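Side-chain contacts in parvulin 42 (Trypanosoma brucei brucei, PDB 6GMP), which probably catalyses the cis-trans isomerisation of peptide bonds preceding proline, through the parvulin-type (PPIC) domain that this chain represents: residues E91-V96 and H116-V121; V65-S70 and K76-L81. All coordinates share one frame; numbering follows the deposited sequence. Where two conformers were deposited one is given.

Contact 1. Residues E91-V96 and H116-V121; sequences EGFDTV and HLIYRV
I118 lays its CD1 methyl over one face of the F93 ring, 3.6 Å from CD1 to the ring centroid, a CH-pi contact slightly displaced toward the ring's rim. The nearest ring atom is CE2, 3.5 Å from I118 CD1, and CG1 of the same isoleucine follows behind against CE2 and CZ. With CG1 opposite the carbonyl carbon (chi1 -56°) and the chain extended to CD1, the isoleucine reaches from the strand to the ring. The edge of F93 turns to a second partner: CD2 and CE2 point at the face of the H116 imidazole in a T-shaped pair, centroids 5.2 Å apart and planes at 79°. Here F93 CE2 comes within 3.7 Å of H116 ND1, an approach of ring edge to ring face and not a polar bond. Both imidazole nitrogens are engaged elsewhere, ND1 with ND1 of H10 and NE2 with T111 OG1, which should fix the ring's rotation; H116 and H10 are consistent with the histidine pair of parvulin active sites. V96, one turn further along, adds a looser touch, CG1 lying 4.3 Å from I118 CD1. Apolar and aromatic groups thus pack helix 91-97 on a central strand of the parvulin-type sheet, its axis 9.9 Å from that of strand 116-120 and 37° from parallel, with T111 and V109 of strand 109-111 also touching F93 and V96 respectively.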
# COMPACT_ATOMS: atom_id res chain seq x y z
N GLU A 91 -13.67 2.83 -5.27
CA GLU A 91 -14.50 2.35 -4.17
C GLU A 91 -13.82 1.29 -3.31
O GLU A 91 -14.00 1.28 -2.09
CB GLU A 91 -15.83 1.80 -4.70
CG GLU A 91 -16.88 1.61 -3.61
CD GLU A 91 -18.22 1.13 -4.17
OE1 GLU A 91 -18.35 1.02 -5.41
OE2 GLU A 91 -19.15 0.87 -3.36
N GLY A 92 -13.03 0.42 -3.94
CA GLY A 92 -12.36 -0.64 -3.21
C GLY A 92 -11.39 -0.09 -2.19
O GLY A 92 -11.32 -0.56 -1.05
N PHE A 93 -10.62 0.91 -2.61
CA PHE A 93 -9.63 1.55 -1.76
C PHE A 93 -10.33 2.36 -0.69
O PHE A 93 -10.04 2.25 0.50
CB PHE A 93 -8.75 2.48 -2.61
CG PHE A 93 -7.65 3.16 -1.86
CD1 PHE A 93 -7.90 4.27 -1.07
CD2 PHE A 93 -6.35 2.71 -1.95
CE1 PHE A 93 -6.88 4.90 -0.39
CE2 PHE A 93 -5.33 3.33 -1.27
CZ PHE A 93 -5.59 4.44 -0.49
N ASP A 94 -11.26 3.18 -1.14
CA ASP A 94 -11.95 4.11 -0.28
C ASP A 94 -12.62 3.42 0.91
O ASP A 94 -12.49 3.88 2.04
CB ASP A 94 -12.99 4.89 -1.08
CG ASP A 94 -13.65 5.97 -0.28
OD1 ASP A 94 -12.98 6.99 -0.02
OD2 ASP A 94 -14.82 5.80 0.11
N THR A 95 -13.33 2.33 0.66
CA THR A 95 -14.10 1.68 1.72
C THR A 95 -13.19 1.14 2.83
O THR A 95 -13.46 1.33 4.01
CB THR A 95 -15.01 0.55 1.18
OG1 THR A 95 -15.77 -0.02 2.26
CG2 THR A 95 -14.21 -0.55 0.51
N VAL A 96 -12.09 0.50 2.43
CA VAL A 96 -11.13 -0.06 3.38
C VAL A 96 -10.43 1.06 4.12
O VAL A 96 -10.29 1.00 5.35
CB VAL A 96 -10.09 -0.95 2.66
CG1 VAL A 96 -8.94 -1.33 3.60
CG2 VAL A 96 -10.76 -2.21 2.13
N HIS A 116 -2.82 -3.17 -2.22
CA HIS A 116 -2.42 -2.14 -1.25
C HIS A 116 -2.44 -2.63 0.19
O HIS A 116 -3.29 -3.43 0.56
CB HIS A 116 -3.38 -0.95 -1.29
CG HIS A 116 -3.64 -0.39 -2.65
ND1 HIS A 116 -3.25 0.87 -3.02
CD2 HIS A 116 -4.34 -0.89 -3.70
CE1 HIS A 116 -3.65 1.12 -4.25
NE2 HIS A 116 -4.33 0.07 -4.69
N LEU A 117 -1.53 -2.09 1.00
CA LEU A 117 -1.72 -2.04 2.44
C LEU A 117 -1.89 -0.57 2.74
O LEU A 117 -1.05 0.23 2.35
CB LEU A 117 -0.49 -2.56 3.18
CG LEU A 117 -0.08 -4.02 2.91
CD1 LEU A 117 1.17 -4.38 3.72
CD2 LEU A 117 -1.18 -5.00 3.21
N ILE A 118 -2.98 -0.22 3.42
CA ILE A 118 -3.30 1.17 3.72
C ILE A 118 -3.11 1.44 5.20
O ILE A 118 -3.54 0.66 6.03
CB ILE A 118 -4.74 1.53 3.30
CG1 ILE A 118 -4.94 1.21 1.82
CG2 ILE A 118 -5.02 3.00 3.55
CD1 ILE A 118 -6.35 1.28 1.36
N TYR A 119 -2.45 2.56 5.50
CA TYR A 119 -2.17 2.97 6.87
C TYR A 119 -2.82 4.32 7.15
O TYR A 119 -2.65 5.27 6.38
CB TYR A 119 -0.66 3.06 7.07
CG TYR A 119 -0.21 3.61 8.40
CD1 TYR A 119 -0.45 2.92 9.58
CD2 TYR A 119 0.49 4.80 8.48
CE1 TYR A 119 -0.02 3.41 10.79
CE2 TYR A 119 0.92 5.30 9.69
CZ TYR A 119 0.67 4.60 10.85
OH TYR A 119 1.10 5.10 12.05
N ARG A 120 -3.55 4.41 8.25
CA ARG A 120 -4.10 5.69 8.68
C ARG A 120 -3.16 6.33 9.69
O ARG A 120 -2.92 5.79 10.79
CB ARG A 120 -5.48 5.51 9.30
CG ARG A 120 -6.09 6.83 9.71
CD ARG A 120 -7.48 6.66 10.25
NE ARG A 120 -7.95 7.90 10.85
CZ ARG A 120 -9.09 8.03 11.51
NH1 ARG A 120 -9.91 7.00 11.65
NH2 ARG A 120 -9.41 9.21 12.01
N VAL A 121 -2.62 7.50 9.34
CA VAL A 121 -1.66 8.20 10.18
C VAL A 121 -2.33 8.61 11.48
O VAL A 121 -1.80 8.38 12.57
CB VAL A 121 -1.10 9.44 9.47
CG1 VAL A 121 -0.09 10.16 10.35
CG2 VAL A 121 -0.44 9.04 8.17

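Contact 2. Residues V65-S70 and K76-L81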
# COMPACT_ATOMS: atom_id res chain seq x y z
N VAL A 65 8.12 -0.80 5.76
CA VAL A 65 7.64 -1.72 4.75
C VAL A 65 7.45 -1.01 3.41
O VAL A 65 7.65 -1.62 2.37
CB VAL A 65 6.38 -2.50 5.19
CG1 VAL A 65 6.73 -3.44 6.34
CG2 VAL A 65 5.26 -1.57 5.58
N VAL A 66 7.13 0.28 3.41
CA VAL A 66 7.09 1.05 2.17
C VAL A 66 8.47 1.04 1.51
O VAL A 66 8.62 0.75 0.31
CB VAL A 66 6.66 2.52 2.41
CG1 VAL A 66 6.79 3.33 1.12
CG2 VAL A 66 5.23 2.61 2.97
N ARG A 67 9.50 1.36 2.30
CA ARG A 67 10.86 1.41 1.79
C ARG A 67 11.33 0.06 1.24
O ARG A 67 12.06 0.02 0.26
CB ARG A 67 11.83 1.89 2.87
CG ARG A 67 11.62 3.32 3.23
CD ARG A 67 12.42 3.70 4.44
NE ARG A 67 12.25 5.11 4.77
CZ ARG A 67 12.69 5.68 5.89
NH1 ARG A 67 13.36 4.96 6.78
NH2 ARG A 67 12.47 6.96 6.09
N ASP A 68 10.90 -1.03 1.87
CA ASP A 68 11.35 -2.37 1.49
C ASP A 68 10.57 -2.96 0.32
O ASP A 68 11.11 -3.75 -0.45
CB ASP A 68 11.29 -3.32 2.68
CG ASP A 68 12.29 -2.98 3.77
OD1 ASP A 68 13.25 -2.21 3.52
OD2 ASP A 68 12.10 -3.49 4.89
N PHE A 69 9.30 -2.58 0.17
CA PHE A 69 8.39 -3.33 -0.70
C PHE A 69 7.52 -2.51 -1.66
O PHE A 69 7.07 -3.06 -2.65
CB PHE A 69 7.46 -4.25 0.10
CG PHE A 69 8.17 -5.33 0.86
CD1 PHE A 69 8.66 -6.46 0.20
CD2 PHE A 69 8.33 -5.25 2.23
CE1 PHE A 69 9.30 -7.46 0.90
CE2 PHE A 69 8.97 -6.26 2.94
CZ PHE A 69 9.46 -7.36 2.27
N SER A 70 7.26 -1.23 -1.38
CA SER A 70 6.29 -0.53 -2.22
C SER A 70 6.85 -0.27 -3.61
O SER A 70 8.03 0.03 -3.79
CB SER A 70 5.84 0.79 -1.61
OG SER A 70 4.78 1.29 -2.42
N LYS A 76 8.59 7.68 -3.03
CA LYS A 76 9.59 8.75 -3.02
C LYS A 76 9.37 9.69 -1.84
O LYS A 76 10.24 10.50 -1.52
CB LYS A 76 9.60 9.52 -4.35
CG LYS A 76 8.48 10.52 -4.52
CD LYS A 76 8.60 11.27 -5.85
CE LYS A 76 7.59 10.79 -6.88
NZ LYS A 76 7.86 9.41 -7.37
N ARG A 77 8.20 9.59 -1.22
CA ARG A 77 7.92 10.32 0.02
C ARG A 77 7.43 9.33 1.08
O ARG A 77 6.53 9.61 1.87
CB ARG A 77 6.91 11.46 -0.19
CG ARG A 77 7.50 12.73 -0.82
CD ARG A 77 8.75 13.25 -0.08
NE ARG A 77 9.94 13.14 -0.92
CZ ARG A 77 10.44 14.13 -1.66
NH1 ARG A 77 9.88 15.34 -1.65
NH2 ARG A 77 11.52 13.93 -2.40
N ASP A 78 8.06 8.16 1.07
CA ASP A 78 7.83 7.12 2.07
C ASP A 78 6.38 6.65 2.13
O ASP A 78 5.94 6.11 3.15
CB ASP A 78 8.31 7.57 3.46
CG ASP A 78 9.81 7.35 3.67
OD1 ASP A 78 10.40 6.47 3.00
OD2 ASP A 78 10.40 8.03 4.53
N GLY A 79 5.68 6.79 1.01
CA GLY A 79 4.34 6.24 0.85
C GLY A 79 3.21 7.17 1.24
O GLY A 79 2.05 6.76 1.27
N ASP A 80 3.55 8.42 1.52
CA ASP A 80 2.57 9.42 1.90
C ASP A 80 1.59 9.72 0.77
O ASP A 80 2.00 10.10 -0.33
CB ASP A 80 3.32 10.70 2.30
CG ASP A 80 2.44 11.72 3.01
OD1 ASP A 80 1.25 11.46 3.28
OD2 ASP A 80 2.99 12.81 3.30
N LEU A 81 0.30 9.56 1.05
CA LEU A 81 -0.76 9.96 0.12
C LEU A 81 -1.40 11.29 0.49
O LEU A 81 -2.29 11.77 -0.22
CB LEU A 81 -1.84 8.88 0.07
CG LEU A 81 -1.36 7.51 -0.42
CD1 LEU A 81 -2.51 6.49 -0.37
CD2 LEU A 81 -0.76 7.60 -1.81
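D78 OD2 accepts the shortest bond of the contact, 2.8 Å from R67 NH2, while OD1 takes the NE hydrogen of the same arginine, 2.9 Å from R67 NE to D78 OD1. This is a side-on bidentate salt bridge, one nitrogen to each oxygen, and it joins helix 59-69 to the type I' beta turn R77-D80 that leads into strand 80-84 of the parvulin-type domain. The two bonds differ in detail. OD1 lies close to the guanidinium plane, and the NE bond is fairly straight at 162°, although NE reaches OD1 from above the carboxylate plane. NH2 meets OD2 on its syn side but tilted out of the carboxylate plane, with a more bent bond, and the two flat groups are turned 49° against each other, so the pairing is twisted. R67 gets there with CG opposite its carbonyl carbon (chi1 -68°) and an extended chain beyond, which also runs CG past OD1. The exposed arginine puts the bridge at the outer edge of the contact.

Inside it, V66 packs on the turn backbone. Its CG1, placed opposite the backbone N, lies 3.5 Å from D78 C, and the helix and turn come to 6.0 Å between V66 CA and G79 CA. D78 and G79 both have positive phi, as the central pair of a type I' turn does, and G79, without a side chain, lets V66 come close to the turn backbone. The same valine also touches V11 of strand 6-13, while G79 pairs by backbone with H10. The turn itself is closed by the backbone bond from D80 N to R77 O, 3.2 Å long.

In the fold
Contacts 1 and 2 lie on opposite sides of the chain's centre, their centres about 15 Å apart, and both reach the same four-stranded antiparallel sheet. Contact 2 closes first along the chain: its turn feeds strand 80-84, an outermost strand, which is followed by helix 91-97 of contact 1. They meet directly where F93 CZ packs 3.7 Å from L81 CD1. Strand 6-13, between strands 80-84 and 114-120, links them further, since H10 bonds to H116 through its side chain and to G79 through its backbone. Paired histidines in the central strands are a hallmark of parvulin active sites, and H10 and H116 are consistent with that pair, so contact 1 probably forms part of the active-site region.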